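Local atomic coordinates of glycosyltransferase Gtf1 (PDB entry 4PQG), a protein that belongs to the glycosyltransferases of the GT-B structural class and carries an additional extended beta-sheet domain. Residues A[150-155]-A[175-180]. Residues are numbered along the deposited sequence; the frame is centred on the assembly and turned at random.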
loop_
_atom_site.group_PDB
_atom_site.type_symbol
_atom_site.label_atom_id
_atom_site.label_comp_id
_atom_site.label_asym_id
_atom_site.label_seq_id
_atom_site.Cartn_x
_atom_site.Cartn_y
_atom_site.Cartn_z
ATOM N N PHE A 150 5.772 -21.975 -3.369
ATOM C CA PHE A 150 7.066 -22.261 -2.715
ATOM C C PHE A 150 7.776 -21.037 -2.129
ATOM O O PHE A 150 7.773 -19.947 -2.737
ATOM C CB PHE A 150 8.039 -22.934 -3.708
ATOM C CG PHE A 150 7.471 -24.139 -4.411
ATOM C CD1 PHE A 150 7.477 -25.398 -3.803
ATOM C CD2 PHE A 150 6.952 -24.024 -5.695
ATOM C CE1 PHE A 150 6.963 -26.510 -4.458
ATOM C CE2 PHE A 150 6.429 -25.129 -6.352
ATOM C CZ PHE A 150 6.435 -26.375 -5.733
ATOM N N SER A 151 8.378 -21.221 -0.949
ATOM C CA SER A 151 9.355 -20.264 -0.374
ATOM C C SER A 151 10.669 -21.047 -0.297
ATOM O O SER A 151 11.290 -21.265 -1.329
ATOM C CB SER A 151 8.916 -19.711 0.989
ATOM O OG SER A 151 8.575 -20.747 1.906
ATOM N N TYR A 152 11.058 -21.527 0.885
ATOM C CA TYR A 152 12.173 -22.500 0.970
ATOM C C TYR A 152 11.664 -23.945 0.866
ATOM O O TYR A 152 12.452 -24.877 0.720
ATOM C CB TYR A 152 13.017 -22.300 2.230
ATOM C CG TYR A 152 12.262 -22.363 3.558
ATOM C CD1 TYR A 152 12.197 -23.550 4.306
ATOM C CD2 TYR A 152 11.656 -21.223 4.088
ATOM C CE1 TYR A 152 11.520 -23.589 5.528
ATOM C CE2 TYR A 152 10.989 -21.252 5.308
ATOM C CZ TYR A 152 10.925 -22.430 6.029
ATOM O OH TYR A 152 10.244 -22.417 7.236
ATOM N N THR A 153 10.341 -24.109 0.953
ATOM C CA THR A 153 9.674 -25.380 0.671
ATOM C C THR A 153 8.249 -25.052 0.222
ATOM O O THR A 153 7.853 -23.884 0.237
ATOM C CB THR A 153 9.676 -26.329 1.891
ATOM O OG1 THR A 153 9.222 -27.625 1.490
ATOM C CG2 THR A 153 8.797 -25.792 3.023
ATOM N N ARG A 154 7.483 -26.066 -0.175
ATOM C CA ARG A 154 6.071 -25.853 -0.515
ATOM C C ARG A 154 5.256 -25.498 0.717
ATOM O O ARG A 154 5.184 -26.273 1.656
ATOM C CB ARG A 154 5.473 -27.082 -1.193
ATOM C CG ARG A 154 3.965 -26.959 -1.416
ATOM C CD ARG A 154 3.431 -28.198 -2.099
ATOM N NE ARG A 154 3.462 -29.363 -1.221
ATOM C CZ ARG A 154 3.077 -30.576 -1.601
ATOM N NH1 ARG A 154 2.635 -30.761 -2.850
ATOM N NH2 ARG A 154 3.109 -31.598 -0.734
ATOM N N TYR A 155 4.628 -24.324 0.695
ATOM C CA TYR A 155 3.790 -23.901 1.796
ATOM C C TYR A 155 2.267 -24.023 1.544
ATOM O O TYR A 155 1.504 -24.047 2.494
ATOM C CB TYR A 155 4.163 -22.477 2.246
ATOM C CG TYR A 155 3.942 -21.373 1.211
ATOM C CD1 TYR A 155 2.693 -20.739 1.067
ATOM C CD2 TYR A 155 4.993 -20.929 0.422
ATOM C CE1 TYR A 155 2.511 -19.708 0.147
ATOM C CE2 TYR A 155 4.822 -19.909 -0.507
ATOM C CZ TYR A 155 3.587 -19.302 -0.641
ATOM O OH TYR A 155 3.473 -18.288 -1.562
ATOM N N TYR A 175 0.769 -26.218 4.487
ATOM C CA TYR A 175 1.688 -27.225 5.024
ATOM C C TYR A 175 2.637 -26.687 6.089
ATOM O O TYR A 175 2.905 -25.461 6.168
ATOM C CB TYR A 175 2.536 -27.829 3.900
ATOM C CG TYR A 175 1.705 -28.479 2.832
ATOM C CD1 TYR A 175 1.283 -29.796 2.965
ATOM C CD2 TYR A 175 1.345 -27.768 1.677
ATOM C CE1 TYR A 175 0.502 -30.396 2.000
ATOM C CE2 TYR A 175 0.571 -28.356 0.692
ATOM C CZ TYR A 175 0.144 -29.671 0.870
ATOM O OH TYR A 175 -0.634 -30.269 -0.094
ATOM N N ASN A 176 3.140 -27.625 6.898
ATOM C CA ASN A 176 4.313 -27.387 7.737
ATOM C C ASN A 176 5.598 -27.696 6.965
ATOM O O ASN A 176 5.550 -28.269 5.873
ATOM C CB ASN A 176 4.247 -28.254 9.009
ATOM C CG ASN A 176 3.347 -27.665 10.080
ATOM O OD1 ASN A 176 3.083 -26.462 10.115
ATOM N ND2 ASN A 176 2.872 -28.518 10.971
ATOM N N GLU A 177 6.747 -27.333 7.542
ATOM C CA GLU A 177 8.053 -27.609 6.921
ATOM C C GLU A 177 8.265 -29.054 6.481
ATOM O O GLU A 177 8.823 -29.299 5.405
ATOM C CB GLU A 177 9.198 -27.222 7.854
ATOM C CG GLU A 177 9.377 -25.730 8.021
ATOM C CD GLU A 177 10.635 -25.399 8.804
ATOM O OE1 GLU A 177 11.091 -26.236 9.617
ATOM O OE2 GLU A 177 11.177 -24.301 8.602
ATOM N N ASP A 178 7.799 -30.001 7.290
ATOM C CA ASP A 178 8.053 -31.421 7.022
ATOM C C ASP A 178 7.131 -32.011 5.956
ATOM O O ASP A 178 7.196 -33.206 5.688
ATOM C CB ASP A 178 7.975 -32.253 8.313
ATOM C CG ASP A 178 6.597 -32.234 8.943
ATOM O OD1 ASP A 178 5.638 -31.684 8.347
ATOM O OD2 ASP A 178 6.476 -32.756 10.070
ATOM N N GLY A 179 6.270 -31.177 5.364
ATOM C CA GLY A 179 5.381 -31.629 4.294
ATOM C C GLY A 179 4.018 -32.131 4.766
ATOM O O GLY A 179 3.181 -32.517 3.944
ATOM N N THR A 180 3.779 -32.121 6.075
ATOM C CA THR A 180 2.470 -32.498 6.595
ATOM C C THR A 180 1.487 -31.323 6.511
ATOM O O THR A 180 1.852 -30.189 6.810
ATOM C CB THR A 180 2.532 -33.054 8.043
ATOM O OG1 THR A 180 3.066 -32.068 8.931
ATOM C CG2 THR A 180 3.422 -34.285 8.114
HETATM O O HOH W 1 6.333 -28.275 3.192
HETATM O O HOH W 2 2.248 -22.816 5.083
#
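The guanidinium of R154 lies flat on the ring of Y175, the planes 13° apart. Followed outward from CB, the arginine chain first sends CG anti to the backbone N, within 4.1 Å of Y175 CD2. CD then approaches Y175 CE2, and a bend at chi3 (70°) sets NE over the ring near its rim, 3.6 Å from Y175 CE2. CZ stands 4.3 Å from the centroid of the Y175 ring, a cation-pi contact over the face, while NH2 reaches across to Y175 CZ and CE1. Arginine suits this place because its flat cation can stack on the tyrosine while NH1 forms a salt bridge with D148; the hydroxyl of Y175 is hydrogen-bonded to that of Y159.

Beside the stack, Y175 N donates to Y155 O over 3.0 Å, the one direct backbone hydrogen bond between the two segments. A water beside this bond joins Y155 O and Y175 O; another, toward the turn, is hydrogen-bonded to R154 O and N176 O. Farther out, Y152 OH donates a short bond of 2.5 Å to the anti lone pair of E177 OE2, with ring and carboxylate planes nearly perpendicular at 88°. The long glutamate side chain, extended beyond CG, reaches this hydroxyl from a type I turn, N176 to G179, whose last residue has a positive phi that glycine adopts readily.

The contact thus joins the start of strand 154-163 to the end of its antiparallel neighbour 166-175 and the turn leading into strand 181-188, within the extended beta-sheet domain.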